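Long-range contact in uncharacterized protein Rv2277c (PDB 5VUG), which probably acts as a phosphoric diester hydrolase, through a TIM-barrel domain of the glycerophosphodiester phosphodiesterase family: residues P54-P59 and P107-A112. Numbering follows the deposited sequence.
Sequences PVLYRP and PTLEQA
Val55 and Thr108 face each other as the non-hydrogen-bonded pair of a single antiparallel beta bridge, which joins the short strand 54-56 of this TIM-barrel domain to the N-terminus of helix 109-114. The CA atoms of Val55 and Thr108 lie 4.0 Å apart. A hydrogen bond runs from Leu56 N to Pro107 O (3.0 Å). A second runs from Leu109 N to Pro54 O (2.9 Å). A water also donates to Pro54 O (2.9 Å) and accepts from Glu110 N, linking the strand carbonyl to the first turn of the helix. Beside this backbone junction, the side chain of Leu56 crosses those of Pro107 and Leu109 at about a right angle, its CB against Pro107 CG (3.9 Å). Its branches divide the work: CD1 presses on Ala112 CB at 3.5 Å, while CD2 meets Leu109 CD1. In Leu109, CG anti to the backbone N (chi1 174°) sends CD1 toward Leu56 CD2 and CD2 over Pro54 CB. Leu109 CB itself lies 3.8 Å from Pro54 CB. In the next shell, Thr108 and Gln111 form a capping box: Thr108 N donates in the plane of the Gln111 side-chain amide, at a lone pair of OE1, and Gln111 N returns a bond to Thr108 OG1. Thr108 therefore serves both as bridge partner of Val55 and as N-cap of helix 109-114. Farther out, strand 54-56 pairs antiparallel with strand 41-48; Ile31 of helix 28-36 touches Leu56 and Ala112. Helix 134-145 packs on Pro54, and its Arg144 NH1 forms a salt bridge with Glu110 OE1.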
ATOM      1  N   PRO A  54       1.176  -5.409  37.152  1.00 10.75           N
ATOM      2  CA  PRO A  54       1.673  -5.744  35.811  1.00 10.23           C
ATOM      3  C   PRO A  54       2.513  -7.013  35.860  1.00  8.99           C
ATOM      4  O   PRO A  54       3.346  -7.197  36.756  1.00 10.67           O
ATOM      5  CB  PRO A  54       2.521  -4.521  35.428  1.00 10.16           C
ATOM      6  CG  PRO A  54       1.928  -3.398  36.252  1.00 11.48           C
ATOM      7  CD  PRO A  54       1.559  -4.049  37.569  1.00 10.08           C
ATOM      8  N   VAL A  55       2.265  -7.900  34.893  1.00  8.68           N
ATOM      9  CA  VAL A  55       2.991  -9.157  34.718  1.00  9.38           C
ATOM     10  C   VAL A  55       3.418  -9.252  33.254  1.00  8.62           C
ATOM     11  O   VAL A  55       2.938  -8.511  32.392  1.00  9.82           O
ATOM     12  CB  VAL A  55       2.150 -10.397  35.127  1.00 11.39           C
ATOM     13  CG1 VAL A  55       1.745 -10.327  36.603  1.00 11.31           C
ATOM     14  CG2 VAL A  55       0.912 -10.553  34.230  1.00 12.44           C
ATOM     15  N   LEU A  56       4.343 -10.167  32.968  1.00  8.70           N
ATOM     16  CA  LEU A  56       4.814 -10.373  31.599  1.00  8.04           C
ATOM     17  C   LEU A  56       4.042 -11.528  30.975  1.00  9.31           C
ATOM     18  O   LEU A  56       4.093 -12.655  31.475  1.00 10.87           O
ATOM     19  CB  LEU A  56       6.314 -10.668  31.545  1.00  8.04           C
ATOM     20  CG  LEU A  56       7.261  -9.634  32.153  1.00  9.71           C
ATOM     21  CD1 LEU A  56       8.686  -9.945  31.706  1.00 12.26           C
ATOM     22  CD2 LEU A  56       6.858  -8.201  31.752  1.00 11.71           C
ATOM     23  N   TYR A  57       3.324 -11.242  29.889  1.00  9.08           N
ATOM     24  CA  TYR A  57       2.580 -12.262  29.158  1.00 10.14           C
ATOM     25  C   TYR A  57       2.126 -11.660  27.836  1.00 10.03           C
ATOM     26  O   TYR A  57       1.613 -10.537  27.809  1.00 10.01           O
ATOM     27  CB  TYR A  57       1.382 -12.809  29.961  1.00  8.60           C
ATOM     28  CG  TYR A  57       0.850 -14.071  29.334  1.00  9.76           C
ATOM     29  CD1 TYR A  57       1.585 -15.256  29.392  1.00 11.84           C
ATOM     30  CD2 TYR A  57      -0.353 -14.077  28.641  1.00 10.37           C
ATOM     31  CE1 TYR A  57       1.120 -16.416  28.801  1.00 10.51           C
ATOM     32  CE2 TYR A  57      -0.821 -15.241  28.039  1.00 12.06           C
ATOM     33  CZ  TYR A  57      -0.066 -16.404  28.121  1.00 10.64           C
ATOM     34  OH  TYR A  57      -0.470 -17.575  27.523  1.00 10.41           O
ATOM     35  N   ARG A  58       2.355 -12.371  26.735  1.00  9.07           N
ATOM     36  CA  ARG A  58       2.043 -11.847  25.401  1.00  9.91           C
ATOM     37  C   ARG A  58       0.681 -12.287  24.849  1.00 12.00           C
ATOM     38  O   ARG A  58      -0.083 -11.439  24.363  1.00 12.81           O
ATOM     39  CB  ARG A  58       3.191 -12.137  24.425  1.00  9.87           C
ATOM     40  CG  ARG A  58       2.941 -11.757  22.977  1.00 13.44           C
ATOM     41  CD  ARG A  58       2.503 -12.920  22.110  1.00 20.03           C
ATOM     42  NE  ARG A  58       3.355 -14.111  22.205  1.00 18.69           N
ATOM     43  CZ  ARG A  58       3.046 -15.257  21.600  1.00 18.62           C
ATOM     44  NH1 ARG A  58       1.939 -15.328  20.871  1.00 21.82           N
ATOM     45  NH2 ARG A  58       3.822 -16.322  21.718  1.00 17.72           N
ATOM     46  N   PRO A  59       0.330 -13.575  24.871  1.00 10.85           N
ATOM     47  CA  PRO A  59      -0.926 -13.995  24.233  1.00 11.66           C
ATOM     48  C   PRO A  59      -2.159 -13.443  24.938  1.00 11.71           C
ATOM     49  O   PRO A  59      -2.123 -13.003  26.089  1.00 11.49           O
ATOM     50  CB  PRO A  59      -0.878 -15.524  24.333  1.00 10.38           C
ATOM     51  CG  PRO A  59       0.576 -15.846  24.417  1.00 11.06           C
ATOM     52  CD  PRO A  59       1.149 -14.737  25.262  1.00 10.29           C
ATOM     53  N   PRO A 107       6.375 -13.970  35.511  1.00 11.62           N
ATOM     54  CA  PRO A 107       6.951 -12.997  36.448  1.00 10.77           C
ATOM     55  C   PRO A 107       6.183 -11.684  36.474  1.00 11.51           C
ATOM     56  O   PRO A 107       5.511 -11.326  35.501  1.00 11.77           O
ATOM     57  CB  PRO A 107       8.344 -12.766  35.860  1.00 12.05           C
ATOM     58  CG  PRO A 107       8.077 -12.832  34.333  1.00 10.33           C
ATOM     59  CD  PRO A 107       6.957 -13.847  34.154  1.00 10.63           C
ATOM     60  N   THR A 108       6.300 -10.934  37.564  1.00 11.36           N
ATOM     61  CA  THR A 108       5.783  -9.578  37.539  1.00 11.50           C
ATOM     62  C   THR A 108       6.736  -8.691  36.742  1.00 10.95           C
ATOM     63  O   THR A 108       7.920  -9.010  36.565  1.00 10.48           O
ATOM     64  CB  THR A 108       5.660  -9.004  38.954  1.00 12.14           C
ATOM     65  OG1 THR A 108       6.959  -8.933  39.574  1.00 13.80           O
ATOM     66  CG2 THR A 108       4.706  -9.833  39.811  1.00 14.23           C
ATOM     67  N   LEU A 109       6.204  -7.564  36.251  1.00 11.27           N
ATOM     68  CA  LEU A 109       7.068  -6.572  35.619  1.00 10.46           C
ATOM     69  C   LEU A 109       8.158  -6.126  36.582  1.00 10.71           C
ATOM     70  O   LEU A 109       9.317  -5.945  36.187  1.00 11.27           O
ATOM     71  CB  LEU A 109       6.241  -5.379  35.144  1.00  9.99           C
ATOM     72  CG  LEU A 109       7.043  -4.188  34.597  1.00  9.55           C
ATOM     73  CD1 LEU A 109       7.833  -4.562  33.347  1.00 10.68           C
ATOM     74  CD2 LEU A 109       6.093  -3.033  34.309  1.00  9.71           C
ATOM     75  N   GLU A 110       7.803  -5.969  37.861  1.00 11.75           N
ATOM     76  CA  GLU A 110       8.772  -5.540  38.865  1.00 13.70           C
ATOM     77  C   GLU A 110       9.914  -6.547  38.999  1.00 12.25           C
ATOM     78  O   GLU A 110      11.092  -6.160  39.064  1.00 12.97           O
ATOM     79  CB  GLU A 110       8.047  -5.305  40.196  1.00 16.85           C
ATOM     80  CG  GLU A 110       8.902  -4.724  41.301  1.00 18.98           C
ATOM     81  CD  GLU A 110       8.108  -3.872  42.296  1.00 22.63           C
ATOM     82  OE1 GLU A 110       8.731  -3.351  43.238  1.00 23.73           O
ATOM     83  OE2 GLU A 110       6.875  -3.704  42.134  1.00 23.90           O
ATOM     84  N   GLN A 111       9.590  -7.846  39.019  1.00 12.51           N
ATOM     85  CA  GLN A 111      10.634  -8.870  39.044  1.00 14.43           C
ATOM     86  C   GLN A 111      11.500  -8.801  37.796  1.00 13.16           C
ATOM     87  O   GLN A 111      12.723  -8.962  37.870  1.00 15.47           O
ATOM     88  CB  GLN A 111      10.015 -10.267  39.137  1.00 15.79           C
ATOM     89  CG  GLN A 111       9.543 -10.686  40.518  1.00 18.43           C
ATOM     90  CD  GLN A 111       8.741 -11.977  40.501  1.00 22.89           C
ATOM     91  OE1 GLN A 111       7.899 -12.194  39.628  1.00 19.82           O
ATOM     92  NE2 GLN A 111       9.000 -12.844  41.474  1.00 27.46           N
ATOM     93  N   ALA A 112      10.870  -8.618  36.633  1.00 11.89           N
ATOM     94  CA  ALA A 112      11.610  -8.527  35.378  1.00 12.90           C
ATOM     95  C   ALA A 112      12.577  -7.353  35.386  1.00 12.71           C
ATOM     96  O   ALA A 112      13.732  -7.486  34.957  1.00 14.50           O
ATOM     97  CB  ALA A 112      10.622  -8.377  34.224  1.00 12.49           C
TER
HETATM   98  O   HOH W   1       4.944  -5.562  38.494  1.00 11.95           O